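Local coordinates for capsid Protein (PDB 4DMI), which probably serves as a structural protein of a phage shell, assembling into pentamers with sodium bound where subunits meet, at residues Ile67-Glu72 against Gly161-Ile166; Lys86-Leu91 against Pro135-Val140; Ala102-Thr107 against Val157-Ile162. All coordinates share one frame; numbering follows the deposited sequence. Where two conformers were deposited one is given.

Contact 1: residues Ile67-Glu72 against Gly161-Ile166; sequences IDFDVE and GIARQI. With NA (sodium ion), chain H.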
# COMPACT_ATOMS: atom_id res chain seq x y z
N ILE B 67 -20.72 10.05 -3.07
CA ILE B 67 -21.39 10.04 -4.37
C ILE B 67 -21.58 8.58 -4.72
O ILE B 67 -20.67 7.94 -5.25
CB ILE B 67 -20.51 10.71 -5.44
CG1 ILE B 67 -20.12 12.13 -5.01
CG2 ILE B 67 -21.27 10.78 -6.76
CD1 ILE B 67 -18.99 12.71 -5.84
N ASP B 68 -22.75 8.05 -4.40
CA ASP B 68 -23.05 6.64 -4.66
C ASP B 68 -23.63 6.47 -6.07
O ASP B 68 -24.43 7.29 -6.53
CB ASP B 68 -24.02 6.09 -3.62
CG ASP B 68 -25.33 6.88 -3.54
OD1 ASP B 68 -25.30 8.12 -3.41
OD2 ASP B 68 -26.41 6.25 -3.60
N PHE B 69 -23.21 5.42 -6.76
CA PHE B 69 -23.73 5.16 -8.10
C PHE B 69 -23.96 3.67 -8.35
O PHE B 69 -23.26 2.81 -7.80
CB PHE B 69 -22.87 5.80 -9.21
CG PHE B 69 -21.40 5.47 -9.11
CD1 PHE B 69 -20.55 6.24 -8.32
CD2 PHE B 69 -20.88 4.38 -9.78
CE1 PHE B 69 -19.20 5.93 -8.20
CE2 PHE B 69 -19.52 4.06 -9.69
CZ PHE B 69 -18.68 4.83 -8.89
N ASP B 70 -24.98 3.39 -9.16
CA ASP B 70 -25.38 2.05 -9.54
C ASP B 70 -26.01 2.23 -10.92
O ASP B 70 -27.20 2.55 -11.05
CB ASP B 70 -26.38 1.49 -8.52
CG ASP B 70 -26.74 0.03 -8.76
OD1 ASP B 70 -26.33 -0.53 -9.80
OD2 ASP B 70 -27.45 -0.55 -7.91
N VAL B 71 -25.19 2.06 -11.95
CA VAL B 71 -25.51 2.52 -13.29
C VAL B 71 -25.79 1.38 -14.26
O VAL B 71 -24.96 0.48 -14.42
CB VAL B 71 -24.36 3.39 -13.83
CG1 VAL B 71 -24.67 3.94 -15.22
CG2 VAL B 71 -24.03 4.50 -12.84
N GLU B 72 -26.95 1.43 -14.90
CA GLU B 72 -27.40 0.37 -15.81
C GLU B 72 -28.09 1.03 -17.01
O GLU B 72 -29.05 1.79 -16.83
CB GLU B 72 -28.39 -0.56 -15.10
CG GLU B 72 -28.85 -1.77 -15.91
CD GLU B 72 -30.16 -2.36 -15.39
OE1 GLU B 72 -31.13 -1.59 -15.23
OE2 GLU B 72 -30.22 -3.59 -15.15
N GLY B 161 -20.44 1.76 -7.39
CA GLY B 161 -19.38 2.21 -6.51
C GLY B 161 -19.69 3.47 -5.76
O GLY B 161 -20.85 3.89 -5.67
N ILE B 162 -18.64 4.07 -5.21
CA ILE B 162 -18.75 5.31 -4.46
C ILE B 162 -17.61 6.23 -4.84
O ILE B 162 -16.54 5.78 -5.26
CB ILE B 162 -18.76 5.06 -2.93
CG1 ILE B 162 -17.53 4.25 -2.50
CG2 ILE B 162 -20.01 4.31 -2.51
CD1 ILE B 162 -17.47 3.97 -1.00
N ALA B 163 -17.83 7.52 -4.69
CA ALA B 163 -16.78 8.50 -4.89
C ALA B 163 -16.94 9.63 -3.90
O ALA B 163 -18.01 9.80 -3.31
CB ALA B 163 -16.79 9.05 -6.33
N ARG B 164 -15.88 10.39 -3.70
CA ARG B 164 -16.00 11.65 -2.97
C ARG B 164 -14.91 12.61 -3.38
O ARG B 164 -13.86 12.21 -3.90
CB ARG B 164 -16.00 11.46 -1.44
CG ARG B 164 -14.70 10.91 -0.85
CD ARG B 164 -14.58 11.31 0.64
NE ARG B 164 -14.12 12.69 0.72
CZ ARG B 164 -13.47 13.22 1.75
NH1 ARG B 164 -13.26 12.49 2.86
NH2 ARG B 164 -13.04 14.47 1.68
N GLN B 165 -15.17 13.89 -3.15
CA GLN B 165 -14.17 14.91 -3.43
C GLN B 165 -13.18 14.93 -2.27
O GLN B 165 -13.57 15.14 -1.11
CB GLN B 165 -14.80 16.28 -3.63
CG GLN B 165 -13.83 17.21 -4.38
CD GLN B 165 -14.34 18.62 -4.57
OE1 GLN B 165 -15.52 18.90 -4.39
NE2 GLN B 165 -13.43 19.52 -4.93
N ILE B 166 -11.91 14.73 -2.59
CA ILE B 166 -10.83 14.66 -1.61
C ILE B 166 -10.17 16.02 -1.40
O ILE B 166 -9.76 16.37 -0.28
CB ILE B 166 -9.77 13.60 -2.02
CG1 ILE B 166 -10.40 12.20 -2.13
CG2 ILE B 166 -8.58 13.58 -1.06
CD1 ILE B 166 -10.96 11.66 -0.80
NA NA H . -30.40 -5.55 -15.58
O HOH W 1 -30.99 -7.27 -16.88
O HOH W 2 -32.41 -4.86 -16.53

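Contact 2: residues Lys86-Leu91 against Pro135-Val140; sequences KVVGNL and PFDLMV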
# COMPACT_ATOMS: atom_id res chain seq x y z
N LYS B 86 -11.72 10.60 -5.25
CA LYS B 86 -11.46 9.17 -5.09
C LYS B 86 -12.70 8.46 -5.59
O LYS B 86 -13.82 8.83 -5.26
CB LYS B 86 -11.21 8.83 -3.63
CG LYS B 86 -11.25 7.34 -3.33
CD LYS B 86 -10.91 7.06 -1.87
CE LYS B 86 -10.78 5.57 -1.62
NZ LYS B 86 -10.20 5.26 -0.29
N VAL B 87 -12.52 7.45 -6.45
CA VAL B 87 -13.65 6.68 -6.97
C VAL B 87 -13.32 5.20 -6.95
O VAL B 87 -12.30 4.76 -7.50
CB VAL B 87 -14.06 7.17 -8.40
CG1 VAL B 87 -12.88 7.15 -9.35
CG2 VAL B 87 -15.20 6.32 -8.94
N VAL B 88 -14.17 4.43 -6.28
CA VAL B 88 -13.92 3.01 -6.06
C VAL B 88 -15.18 2.22 -6.30
O VAL B 88 -16.29 2.68 -6.03
CB VAL B 88 -13.42 2.75 -4.62
CG1 VAL B 88 -12.12 3.43 -4.38
CG2 VAL B 88 -14.42 3.23 -3.61
N GLY B 89 -15.02 1.01 -6.82
CA GLY B 89 -16.18 0.21 -7.15
C GLY B 89 -15.88 -0.96 -8.05
O GLY B 89 -14.75 -1.44 -8.08
N ASN B 90 -16.90 -1.42 -8.77
CA ASN B 90 -16.78 -2.61 -9.63
C ASN B 90 -17.56 -2.46 -10.92
O ASN B 90 -18.55 -1.72 -11.01
CB ASN B 90 -17.28 -3.87 -8.91
CG ASN B 90 -16.38 -4.30 -7.77
OD1 ASN B 90 -15.29 -4.82 -7.98
ND2 ASN B 90 -16.84 -4.07 -6.54
N LEU B 91 -17.10 -3.20 -11.93
CA LEU B 91 -17.81 -3.32 -13.20
C LEU B 91 -18.22 -4.77 -13.39
O LEU B 91 -17.54 -5.69 -12.93
CB LEU B 91 -16.87 -2.98 -14.35
CG LEU B 91 -15.98 -1.74 -14.22
CD1 LEU B 91 -14.94 -1.73 -15.35
CD2 LEU B 91 -16.84 -0.48 -14.27
N PRO B 135 -12.75 -4.82 -10.27
CA PRO B 135 -12.63 -3.67 -9.36
C PRO B 135 -11.82 -2.51 -9.91
O PRO B 135 -10.94 -2.66 -10.77
CB PRO B 135 -11.93 -4.28 -8.13
CG PRO B 135 -11.15 -5.47 -8.69
CD PRO B 135 -12.04 -6.02 -9.78
N PHE B 136 -12.14 -1.33 -9.40
CA PHE B 136 -11.31 -0.15 -9.66
C PHE B 136 -11.20 0.67 -8.39
O PHE B 136 -12.10 0.64 -7.53
CB PHE B 136 -11.86 0.69 -10.83
CG PHE B 136 -13.29 1.12 -10.65
CD1 PHE B 136 -13.61 2.25 -9.91
CD2 PHE B 136 -14.33 0.35 -11.19
CE1 PHE B 136 -14.94 2.62 -9.72
CE2 PHE B 136 -15.66 0.72 -11.01
CZ PHE B 136 -15.96 1.86 -10.28
N ASP B 137 -10.09 1.40 -8.26
CA ASP B 137 -9.83 2.27 -7.12
C ASP B 137 -8.89 3.36 -7.63
O ASP B 137 -7.67 3.16 -7.73
CB ASP B 137 -9.21 1.46 -5.96
CG ASP B 137 -9.08 2.26 -4.68
OD1 ASP B 137 -9.10 3.51 -4.72
OD2 ASP B 137 -8.96 1.64 -3.60
N LEU B 138 -9.48 4.50 -7.96
CA LEU B 138 -8.82 5.55 -8.72
C LEU B 138 -8.80 6.88 -7.98
O LEU B 138 -9.72 7.19 -7.21
CB LEU B 138 -9.57 5.75 -10.04
CG LEU B 138 -9.60 4.57 -11.01
CD1 LEU B 138 -10.82 4.65 -11.92
CD2 LEU B 138 -8.35 4.63 -11.85
N MET B 139 -7.74 7.64 -8.21
CA MET B 139 -7.73 9.05 -7.88
C MET B 139 -7.72 9.81 -9.19
O MET B 139 -6.81 9.64 -10.03
CB MET B 139 -6.50 9.43 -7.06
CG MET B 139 -6.42 10.91 -6.68
SD MET B 139 -7.65 11.41 -5.44
CE MET B 139 -7.65 9.91 -4.46
N VAL B 140 -8.72 10.67 -9.36
CA VAL B 140 -8.91 11.43 -10.59
C VAL B 140 -8.94 12.92 -10.29
O VAL B 140 -9.63 13.36 -9.37
CB VAL B 140 -10.23 11.05 -11.27
CG1 VAL B 140 -10.45 11.88 -12.54
CG2 VAL B 140 -10.25 9.57 -11.59
O HOH W 3 -10.20 2.29 -1.10

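Contact 3: residues Ala102-Thr107 against Val157-Ile162; sequences AVIEVT and VRVQGI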
# COMPACT_ATOMS: atom_id res chain seq x y z
N ALA B 102 -19.48 -1.57 -19.71
CA ALA B 102 -19.63 -0.96 -18.39
C ALA B 102 -18.28 -0.37 -18.01
O ALA B 102 -17.31 -1.11 -17.79
CB ALA B 102 -20.06 -1.99 -17.38
N VAL B 103 -18.20 0.95 -17.98
CA VAL B 103 -16.92 1.62 -17.81
C VAL B 103 -16.97 2.81 -16.87
O VAL B 103 -18.05 3.39 -16.63
CB VAL B 103 -16.33 2.12 -19.16
CG1 VAL B 103 -16.02 0.95 -20.09
CG2 VAL B 103 -17.28 3.12 -19.83
N ILE B 104 -15.81 3.17 -16.34
CA ILE B 104 -15.60 4.50 -15.77
C ILE B 104 -14.79 5.25 -16.81
O ILE B 104 -13.80 4.74 -17.33
CB ILE B 104 -14.78 4.43 -14.47
CG1 ILE B 104 -15.58 3.70 -13.38
CG2 ILE B 104 -14.37 5.83 -14.00
CD1 ILE B 104 -16.72 4.54 -12.76
N GLU B 105 -15.20 6.48 -17.13
CA GLU B 105 -14.45 7.28 -18.09
C GLU B 105 -14.45 8.76 -17.76
O GLU B 105 -15.34 9.29 -17.09
CB GLU B 105 -14.99 7.07 -19.51
CG GLU B 105 -16.42 7.51 -19.70
CD GLU B 105 -17.04 6.93 -20.96
OE1 GLU B 105 -16.38 6.08 -21.59
OE2 GLU B 105 -18.17 7.34 -21.31
N VAL B 106 -13.41 9.44 -18.24
CA VAL B 106 -13.29 10.89 -18.09
C VAL B 106 -13.36 11.50 -19.48
O VAL B 106 -12.86 10.92 -20.45
CB VAL B 106 -12.00 11.29 -17.33
CG1 VAL B 106 -10.75 10.75 -18.01
CG2 VAL B 106 -11.92 12.80 -17.16
N THR B 107 -14.02 12.65 -19.60
CA THR B 107 -14.25 13.27 -20.90
C THR B 107 -14.33 14.78 -20.76
O THR B 107 -14.67 15.30 -19.70
CB THR B 107 -15.57 12.76 -21.53
OG1 THR B 107 -15.71 13.28 -22.86
CG2 THR B 107 -16.78 13.19 -20.70
N VAL B 157 -25.38 -5.10 -17.86
CA VAL B 157 -24.13 -4.80 -17.17
C VAL B 157 -24.23 -3.53 -16.33
O VAL B 157 -24.97 -2.61 -16.67
CB VAL B 157 -22.94 -4.67 -18.16
CG1 VAL B 157 -22.63 -6.01 -18.78
CG2 VAL B 157 -23.20 -3.61 -19.24
N ARG B 158 -23.49 -3.50 -15.22
CA ARG B 158 -23.57 -2.36 -14.31
C ARG B 158 -22.21 -1.77 -13.93
O ARG B 158 -21.16 -2.44 -14.02
CB ARG B 158 -24.34 -2.74 -13.03
CG ARG B 158 -25.82 -3.01 -13.28
CD ARG B 158 -26.61 -3.12 -11.99
NE ARG B 158 -28.02 -3.36 -12.30
CZ ARG B 158 -29.03 -2.60 -11.90
NH1 ARG B 158 -28.81 -1.53 -11.13
NH2 ARG B 158 -30.27 -2.91 -12.24
N VAL B 159 -22.23 -0.51 -13.52
CA VAL B 159 -21.09 0.14 -12.91
C VAL B 159 -21.55 0.58 -11.53
O VAL B 159 -22.48 1.38 -11.42
CB VAL B 159 -20.63 1.38 -13.71
CG1 VAL B 159 -19.42 2.04 -13.03
CG2 VAL B 159 -20.29 0.99 -15.15
N GLN B 160 -20.92 0.05 -10.49
CA GLN B 160 -21.34 0.32 -9.11
C GLN B 160 -20.18 0.82 -8.27
O GLN B 160 -19.06 0.35 -8.42
CB GLN B 160 -21.93 -0.95 -8.46
CG GLN B 160 -23.17 -1.45 -9.18
CD GLN B 160 -23.71 -2.74 -8.59
OE1 GLN B 160 -22.97 -3.54 -8.02
NE2 GLN B 160 -25.01 -2.94 -8.75
N GLY B 161 -20.44 1.76 -7.39
CA GLY B 161 -19.38 2.21 -6.51
C GLY B 161 -19.69 3.47 -5.76
O GLY B 161 -20.85 3.89 -5.67
N ILE B 162 -18.64 4.07 -5.21
CA ILE B 162 -18.75 5.31 -4.46
C ILE B 162 -17.61 6.23 -4.84
O ILE B 162 -16.54 5.78 -5.26
CB ILE B 162 -18.76 5.06 -2.93
CG1 ILE B 162 -17.53 4.25 -2.50
CG2 ILE B 162 -20.01 4.31 -2.51
CD1 ILE B 162 -17.47 3.97 -1.00

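Contact 1: residues Ile67-Glu72 against Gly161-Ile166
Phe-69 lays the face of its ring over the backbone of Gly-161 on the neighbouring strand, an antiparallel glycine-aromatic pair. The evidence is the CH-pi geometry: Gly-161 CA stands 3.9 Å from the centroid of the Phe-69 ring and 25° off its normal. Gly-161 N also lies over that face, 3.4 Å from Phe-69 CE2. Phe-69 CG sits between its own backbone N and carbonyl carbon (chi1 51°), on the side from which the ring can extend over Gly-161. Backbone bonds frame the pair, with Phe-69 N donating to Gly-161 O at 3.0 Å and Gly-161 N returning the bond to Phe-69 O. Phe-69 and Gly-161 are thus a hydrogen-bonded pair, and so are Ile-67 and Ala-163, where Ile-67 N to Ala-163 O is 2.7 Å and nearly straight. The return bond from Ala-163 N to Ile-67 O is more bent, 139° at the hydrogen.

These strands, 67-72 and 158-167, are neighbours in the curled, mostly antiparallel sheet of the domain, which is consistent with the beta sandwiches common among viral capsid proteins. Phe-69, Ile-67 and Ala-163 share one face of the sheet. There Ile-67 CB meets Ala-163 CB at 4.2 Å, and the rim of the Phe-69 ring reaches the same methyl through CE1. Phe-69 also touches Val-87, and Ala-163 touches Ile-78. On the reverse face, beside Asp-68, Ile-162 packs on Ile-114 of the second subunit. Beyond the paired residues, Glu-72 OE2 binds the sodium ion at 2.0 Å, together with two waters, Ala-155 O and Glu-96 OE2 of the second subunit.

Contact 2: residues Lys86-Leu91 against Pro135-Val140
Lys-86-Leu-91 and Pro-135-Val-140 run antiparallel at 166°, their axes 4.7 Å apart, with hydrogen-bonded pairs at Val-87/Leu-138 and Gly-89/Phe-136 and non-hydrogen-bonded pairs between and beyond them. Each of the two hydrogen-bonded pairs makes both of its N-H...O bonds, and the one from Val-87 N to Leu-138 O measures 2.9 Å. Phe-136 is the central side chain. Its CG lies between the backbone N and the carbonyl carbon (chi1 56°), and the ring beyond it lies over Gly-89, whose CA is 3.9 Å from the centroid of the Phe-136 ring and 25° off the normal. This is a CH-pi contact of a glycine-aromatic pair within an antiparallel sheet. Val-87 O comes to the edge of the same ring, near its plane, 3.7 Å from Phe-136 CD1. Leu-91 approaches the CE2 side of the ring obliquely, its side chain crossing that of Phe-136 at about a right angle, with Leu-91 CD2 3.7 Å from Phe-136 CE2. Ala-116 of strand 112-121 touches both Leu-91 and Phe-136, which places this face, with Val-87, in the buried interior of the curled sheet.

The other face is mixed, with Lys-86, Asp-137 and Asn-90 among Val-88, Met-139 and Pro-135. Asn-90 OD1 lies 3.2 Å from Pro-135 CA; the proline nitrogen has no hydrogen to give it. Lys-86, fully extended, and Asp-137 slant past each other, and a water bridges them: it accepts from Lys-86 NZ and donates to Asp-137 OD2 at 2.9 Å. Within strand 133-142, the backbone of Met-139 hydrogen-bonds to the third subunit. With Lys-86 NZ still 4.9 Å from Asp-137 OD1, the opposite charges are not in direct contact, so their attraction is probably partly screened and relayed by the water.

Contact 3: residues Ala102-Thr107 against Val157-Ile162
Arg-158, whose carbonyl faces the methyl of Ala-102, sends NH1 the other way into a salt bridge with Asp-70 OD1, an oxygen that also accepts a hydrogen bond from Gln-160 NE2. Arg-158 and Gln-160 leave their backbone away from 102-107, which accounts for the apolar character of the contact itself; Val-157 and Val-159 point the other way, toward that strand. Arg-158 NE has a further partner, Glu-96 OE2 of the second subunit, so the polar side of the strand faces a subunit boundary.

On the apolar side Ala-102 CB is lodged between two valines, 4.0 Å from Val-157 CG2 and 3.7 Å from Val-159 CG2. The same methyl carbon approaches the backbone between those valines, where Arg-158 O is 3.6 Å from Ala-102 CB. The segments do not pair as strands: their axes stay 6.2 Å apart at closest and diverge by 52°, and the meeting is confined to the first half of 102-107. The strands belong to different parts of the curled sheet, 102-107 beside 112-121 and 147-152, and 158-167 beside 67-72 and 83-95; their close approach without pairing is consistent with the sheet folding back on itself.

Val-159 divides its two methyls between separate partners. With CG1 anti to the backbone N (chi1 179°), that branch meets the end of Ile-104, crossing it obliquely with Val-159 CG1 3.7 Å from Ile-104 CD1. The CG2 branch lies over the opposing main chain instead, 3.5 Å from Val-103 N. Ile-104 continues into the interior against Ala-116 and Leu-148, while Val-159 touches Leu-91 and Ala-150, and Val-157 reaches Ser-92 and Arg-94.

Strand 158-167 ties the three contacts together, and their centres lie about 9 Å from one another. It pairs with 67-72 in contact 1, and its other edge reaches contact 2 through probable hydrogen bonds from Ile-162 N to Val-88 O (2.9 Å) and from Asn-90 N to Gln-160 O (2.8 Å). Contacts 1 and 3 share Gly-161 and Ile-162, and Val-71 N probably bonds to Val-159 O at 2.8 Å. Contacts 2 and 3 meet across the interior, where Phe-136 CZ is 3.6 Å from Ile-104 CG1. The sodium ion is bound by Glu-72 of contact 1, with the Arg-158 side chain about 4 Å away and that of Leu-91 about 14 Å.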